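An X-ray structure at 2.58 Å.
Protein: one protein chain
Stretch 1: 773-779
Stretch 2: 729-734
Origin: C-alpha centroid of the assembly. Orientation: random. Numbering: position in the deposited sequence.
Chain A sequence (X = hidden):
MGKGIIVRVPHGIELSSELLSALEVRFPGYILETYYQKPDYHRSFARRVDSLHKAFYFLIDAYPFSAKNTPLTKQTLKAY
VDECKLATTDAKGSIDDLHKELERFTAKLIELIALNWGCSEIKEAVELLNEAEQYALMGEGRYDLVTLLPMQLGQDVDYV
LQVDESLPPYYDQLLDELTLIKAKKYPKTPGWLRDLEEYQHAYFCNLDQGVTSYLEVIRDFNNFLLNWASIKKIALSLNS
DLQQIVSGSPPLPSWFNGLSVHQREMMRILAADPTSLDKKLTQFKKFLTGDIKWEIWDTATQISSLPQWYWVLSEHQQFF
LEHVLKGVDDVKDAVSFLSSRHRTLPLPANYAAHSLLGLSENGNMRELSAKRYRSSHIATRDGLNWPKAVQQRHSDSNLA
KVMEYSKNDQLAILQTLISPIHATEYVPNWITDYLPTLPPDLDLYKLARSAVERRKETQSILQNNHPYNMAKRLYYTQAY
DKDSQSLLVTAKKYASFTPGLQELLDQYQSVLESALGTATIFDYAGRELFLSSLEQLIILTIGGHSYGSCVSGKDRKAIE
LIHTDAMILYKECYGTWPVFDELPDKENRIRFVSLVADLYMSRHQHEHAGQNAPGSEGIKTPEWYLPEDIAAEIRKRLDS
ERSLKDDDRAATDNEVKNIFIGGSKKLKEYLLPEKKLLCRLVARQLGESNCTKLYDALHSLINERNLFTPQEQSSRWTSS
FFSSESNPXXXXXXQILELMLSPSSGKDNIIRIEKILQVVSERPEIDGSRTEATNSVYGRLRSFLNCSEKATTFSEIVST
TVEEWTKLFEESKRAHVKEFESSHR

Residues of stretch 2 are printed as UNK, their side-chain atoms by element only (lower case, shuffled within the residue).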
# COMPACT_ATOMS: atom_id res chain seq x y z
N ALA A 773 -34.62 -15.81 36.49
CA ALA A 773 -33.33 -15.27 36.88
C ALA A 773 -32.23 -15.59 35.88
O ALA A 773 -31.44 -14.71 35.51
CB ALA A 773 -32.96 -15.76 38.25
N THR A 774 -32.15 -16.84 35.46
CA THR A 774 -31.20 -17.22 34.39
C THR A 774 -31.36 -16.34 33.16
O THR A 774 -30.36 -15.81 32.64
CB THR A 774 -31.38 -18.68 33.98
OG1 THR A 774 -31.09 -19.54 35.10
CG2 THR A 774 -30.46 -19.03 32.84
N ASN A 775 -32.58 -16.11 32.73
CA ASN A 775 -32.79 -15.15 31.60
C ASN A 775 -32.40 -13.72 31.90
O ASN A 775 -32.03 -12.99 30.98
CB ASN A 775 -34.23 -15.08 31.14
CG ASN A 775 -34.65 -16.27 30.33
OD1 ASN A 775 -33.85 -17.05 29.78
ND2 ASN A 775 -35.92 -16.49 30.34
N SER A 776 -32.55 -13.27 33.14
CA SER A 776 -32.13 -11.92 33.45
C SER A 776 -30.61 -11.84 33.49
O SER A 776 -30.02 -10.89 32.95
CB SER A 776 -32.74 -11.47 34.76
OG SER A 776 -32.18 -10.28 35.15
N VAL A 777 -29.94 -12.85 34.05
CA VAL A 777 -28.48 -12.81 34.06
C VAL A 777 -27.89 -12.84 32.63
O VAL A 777 -27.12 -11.97 32.24
CB VAL A 777 -27.92 -13.92 34.95
CG1 VAL A 777 -26.42 -14.10 34.76
CG2 VAL A 777 -28.20 -13.58 36.41
N TYR A 778 -28.26 -13.84 31.85
CA TYR A 778 -27.77 -14.01 30.49
C TYR A 778 -28.22 -12.89 29.58
O TYR A 778 -27.42 -12.30 28.82
CB TYR A 778 -28.25 -15.34 29.89
CG TYR A 778 -27.64 -16.61 30.46
CD1 TYR A 778 -26.68 -16.59 31.46
CD2 TYR A 778 -28.05 -17.87 29.97
CE1 TYR A 778 -26.15 -17.76 31.96
CE2 TYR A 778 -27.50 -19.04 30.45
CZ TYR A 778 -26.56 -18.99 31.46
OH TYR A 778 -26.02 -20.16 31.94
N GLY A 779 -29.51 -12.60 29.63
CA GLY A 779 -30.10 -11.57 28.76
C GLY A 779 -29.53 -10.17 28.94
O GLY A 779 -29.24 -9.47 28.00
N UNK A 729 -28.25 -26.87 38.06
CA UNK A 729 -27.82 -25.53 37.71
C UNK A 729 -27.27 -25.50 36.28
O UNK A 729 -26.43 -26.29 35.95
c UNK A 729 -26.71 -25.04 38.65
c UNK A 729 -26.43 -23.59 38.42
o UNK A 729 -27.10 -25.19 40.02
N UNK A 730 -27.72 -24.57 35.44
CA UNK A 730 -27.09 -24.42 34.12
C UNK A 730 -25.59 -24.15 34.18
O UNK A 730 -25.11 -23.41 35.08
c UNK A 730 -28.74 -23.54 35.71
c UNK A 730 -28.92 -22.84 34.39
c UNK A 730 -27.80 -23.20 33.50
N UNK A 731 -24.84 -24.72 33.25
CA UNK A 731 -23.39 -24.70 33.31
C UNK A 731 -22.81 -23.29 33.29
O UNK A 731 -21.82 -23.02 34.02
c UNK A 731 -22.78 -25.53 32.18
o UNK A 731 -21.07 -26.76 33.42
c UNK A 731 -21.30 -25.94 32.45
o UNK A 731 -20.41 -25.45 31.69
N UNK A 732 -23.42 -22.40 32.49
CA UNK A 732 -23.05 -20.99 32.48
C UNK A 732 -23.06 -20.32 33.84
O UNK A 732 -22.14 -19.59 34.21
N UNK A 733 -24.09 -20.61 34.60
CA UNK A 733 -24.21 -20.10 35.93
C UNK A 733 -23.17 -20.71 36.86
O UNK A 733 -22.60 -19.98 37.68
c UNK A 733 -25.60 -20.36 36.47
c UNK A 733 -26.67 -19.71 35.61
c UNK A 733 -26.61 -18.20 35.56
c UNK A 733 -25.71 -19.86 37.91
N UNK A 734 -22.91 -22.02 36.72
CA UNK A 734 -21.87 -22.69 37.53
C UNK A 734 -20.53 -22.04 37.27
O UNK A 734 -19.75 -21.81 38.20
c UNK A 734 -21.75 -24.18 37.21
n UNK A 734 -21.27 -28.31 38.77
c UNK A 734 -22.95 -25.03 37.63
c UNK A 734 -22.69 -26.54 37.59
c UNK A 734 -21.34 -26.91 38.24

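Position 729 carries three side-chain atoms: one carbon bonded to a second carbon and to an oxygen. A fork of this kind, with one methyl and one hydroxyl, is threonine. Thr729 lies in the loop that leads into the helix, and the nearest approach of its side chain to stretch 1 is Thr729 CG2 to Thr774 OG1, 7.0 Å, too far for contact, so the contact places no demand on it.

At position 730 three carbons close a ring onto the backbone nitrogen, which can only be proline. Its CB points toward stretch 1, and the ring meets two hydroxyl oxygens there: Thr774 OG1 lies 4.0 Å from Pro730 CG, and Tyr778 OH lies 3.9 Å from Pro730 CB. Proline suits the N-cap position, because its phi of -57° is within the range its ring allows and it has no amide hydrogen to satisfy. Its carbonyl is free to serve the first turn: Pro730 O accepts a hydrogen bond from the backbone N of position 734 at 3.1 Å and a weak one from the backbone N of position 733 at 3.0 Å.

Position 731 has two side-chain carbons, the second bearing two oxygens: aspartate. Its CB points away from stretch 1, and the exposed carboxylate suits a first helical turn, where negative charge is favourable to the helix dipole.

Position 732 has no side-chain atoms and is therefore glycine. Tyr778 OH comes within 3.1 Å of Gly732 CA, and an ideal CB would lie 2.1 Å from that oxygen, a clash. Glycine thus makes room for the phenol.

Position 733 has four carbons, forked at the first, with one arm two carbons long: isoleucine. Its CB points sideways, but the end of the chain comes nearer, bringing Ile733 CD1 to 3.7 Å from Tyr778 CE1 and 4.2 Å from Val777 CG1. The long arm suits a buried site where its terminal methyl can touch both the tyrosine ring and Val777.

Position 734 has four carbons in a row ending in nitrogen: lysine. The end of Lys734 leads away from stretch 1, as befits a charged group at an exposed site.

The contact is small, burying 216 Å² in all, and rests on packing, with no clear hydrogen bond between the stretches. In the helix of stretch 1, Thr774, Val777 and Tyr778 are spaced three and four residues apart, so they present a common side to the start of the other helix. Tyr778 reaches across to the backbone at Gly732, Ile733 fills the space beside its ring, and Pro730 packs near the hydroxyls of Thr774 and Tyr778.

Stretch 2 (729-734) TPDGIK
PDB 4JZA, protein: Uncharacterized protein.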